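Local coordinates for type IV pilus biogenesis protein PilB (Streptococcus sanguinis, PDB 7B7P), which is a minor type IV pilin carrying a von Willebrand factor A-like module with a metal-ion-dependent adhesion site, and has a direct role in adhesion, at residues Met160-Ser165 / Gln418-Val423. Sequence-based numbering, arbitrary orientation.
Sequences MNIAVS and QDLWFV
Met160 and Ile162 face Leu420 where the lead-in to strand 162-169 passes the last turns of helix 402-424. The backbones stay well apart, their closest CA atoms being those of Met160 and Leu420 at 7.2 Å, and no hydrogen bond joins the two segments. Leu420 holds CG anti to its own N (chi1 -173°), which carries its two methyls from the helix flank to the strand. There Ile162 meets it with a single methyl: CD1 lies 3.6 Å from Leu420 CD1 and 3.9 Å from Leu420 CD2, against the flank of the leucine, touching CB and CG as well. The extended isoleucine chain (chi2 168°) delivers that methyl. Met160 adds a looser touch, its O 4.1 Å and its CB 4.2 Å from Leu420 CD1; beyond CB the chain runs away from Leu420, its CG passing loosely by Val423 CG1 at 4.5 Å. Leu276 and Tyr278 of the adjacent parallel strand 276-283 also touch Ile162, while the preceding helix residue, Asp419, forms a salt bridge with Arg364 and a hydrogen bond with Tyr278. The C-terminal helix thus packs on the central sheet of the von Willebrand factor A-like module chiefly through apolar, buried Ile162 and Leu420, with Met160 at the more open margin, while Asp419 adds polar ties to strands 276-283 and 364-370.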
# COMPACT_ATOMS: atom_id res chain seq x y z
N MET A 160 -5.58 10.39 -8.23
CA MET A 160 -4.32 10.95 -7.79
C MET A 160 -3.16 10.32 -8.56
O MET A 160 -3.30 9.29 -9.23
CB MET A 160 -4.16 10.74 -6.29
CG MET A 160 -5.12 11.58 -5.46
SD MET A 160 -5.75 13.07 -6.28
CE MET A 160 -7.27 12.49 -7.04
N ASN A 161 -2.01 10.98 -8.50
CA ASN A 161 -0.80 10.42 -9.07
C ASN A 161 -0.09 9.56 -8.02
O ASN A 161 -0.20 9.80 -6.82
CB ASN A 161 0.13 11.52 -9.58
CG ASN A 161 -0.60 12.52 -10.45
OD1 ASN A 161 -1.04 12.20 -11.55
ND2 ASN A 161 -0.74 13.75 -9.94
N ILE A 162 0.61 8.54 -8.50
CA ILE A 162 1.28 7.57 -7.64
C ILE A 162 2.71 7.39 -8.13
O ILE A 162 2.93 7.13 -9.32
CB ILE A 162 0.54 6.22 -7.62
CG1 ILE A 162 -0.81 6.35 -6.92
CG2 ILE A 162 1.41 5.16 -6.98
CD1 ILE A 162 -1.72 5.12 -7.11
N ALA A 163 3.67 7.50 -7.22
CA ALA A 163 5.05 7.22 -7.53
C ALA A 163 5.51 6.00 -6.74
O ALA A 163 5.16 5.84 -5.57
CB ALA A 163 5.95 8.41 -7.22
N VAL A 164 6.27 5.13 -7.40
CA VAL A 164 6.77 3.91 -6.80
C VAL A 164 8.25 3.84 -7.09
O VAL A 164 8.66 3.84 -8.26
CB VAL A 164 6.06 2.65 -7.34
CG1 VAL A 164 6.64 1.41 -6.68
CG2 VAL A 164 4.55 2.74 -7.12
N SER A 165 9.06 3.80 -6.05
CA SER A 165 10.49 3.62 -6.24
C SER A 165 10.84 2.17 -5.92
O SER A 165 10.61 1.71 -4.80
CB SER A 165 11.32 4.57 -5.38
OG SER A 165 12.69 4.42 -5.72
N GLN A 418 -5.77 -0.28 -3.72
CA GLN A 418 -6.75 -0.05 -2.67
C GLN A 418 -6.48 1.22 -1.86
O GLN A 418 -7.43 1.86 -1.39
CB GLN A 418 -6.80 -1.26 -1.74
CG GLN A 418 -7.78 -2.32 -2.25
CD GLN A 418 -8.75 -2.79 -1.16
OE1 GLN A 418 -8.65 -2.38 0.00
NE2 GLN A 418 -9.71 -3.62 -1.55
N ASP A 419 -5.21 1.59 -1.65
CA ASP A 419 -4.93 2.93 -1.13
C ASP A 419 -5.49 4.00 -2.05
O ASP A 419 -6.10 4.97 -1.59
CB ASP A 419 -3.43 3.14 -0.95
CG ASP A 419 -2.81 2.19 0.07
OD1 ASP A 419 -3.52 1.74 1.01
OD2 ASP A 419 -1.60 1.91 -0.08
N LEU A 420 -5.30 3.82 -3.36
CA LEU A 420 -5.82 4.76 -4.34
C LEU A 420 -7.33 4.91 -4.23
O LEU A 420 -7.86 6.03 -4.13
CB LEU A 420 -5.43 4.30 -5.75
CG LEU A 420 -5.78 5.29 -6.86
CD1 LEU A 420 -5.02 6.61 -6.66
CD2 LEU A 420 -5.46 4.70 -8.20
N TRP A 421 -8.06 3.78 -4.26
CA TRP A 421 -9.50 3.81 -4.06
C TRP A 421 -9.87 4.49 -2.75
O TRP A 421 -10.77 5.33 -2.70
CB TRP A 421 -10.06 2.39 -4.11
CG TRP A 421 -10.38 2.00 -5.50
CD1 TRP A 421 -9.69 1.12 -6.30
CD2 TRP A 421 -11.44 2.52 -6.29
NE1 TRP A 421 -10.28 1.06 -7.54
CE2 TRP A 421 -11.36 1.91 -7.56
CE3 TRP A 421 -12.47 3.45 -6.04
CZ2 TRP A 421 -12.27 2.20 -8.58
CZ3 TRP A 421 -13.37 3.73 -7.06
CH2 TRP A 421 -13.26 3.11 -8.31
N PHE A 422 -9.15 4.16 -1.68
CA PHE A 422 -9.53 4.64 -0.36
C PHE A 422 -9.33 6.14 -0.21
O PHE A 422 -10.04 6.78 0.58
CB PHE A 422 -8.73 3.89 0.70
CG PHE A 422 -9.53 3.49 1.88
CD1 PHE A 422 -9.79 4.39 2.89
CD2 PHE A 422 -10.01 2.19 1.98
CE1 PHE A 422 -10.54 4.01 4.00
CE2 PHE A 422 -10.75 1.79 3.09
CZ PHE A 422 -11.02 2.70 4.10
N VAL A 423 -8.37 6.71 -0.93
CA VAL A 423 -8.07 8.13 -0.77
C VAL A 423 -8.90 8.99 -1.72
O VAL A 423 -9.25 10.13 -1.37
CB VAL A 423 -6.55 8.38 -0.93
CG1 VAL A 423 -6.14 8.37 -2.43
CG2 VAL A 423 -6.15 9.68 -0.23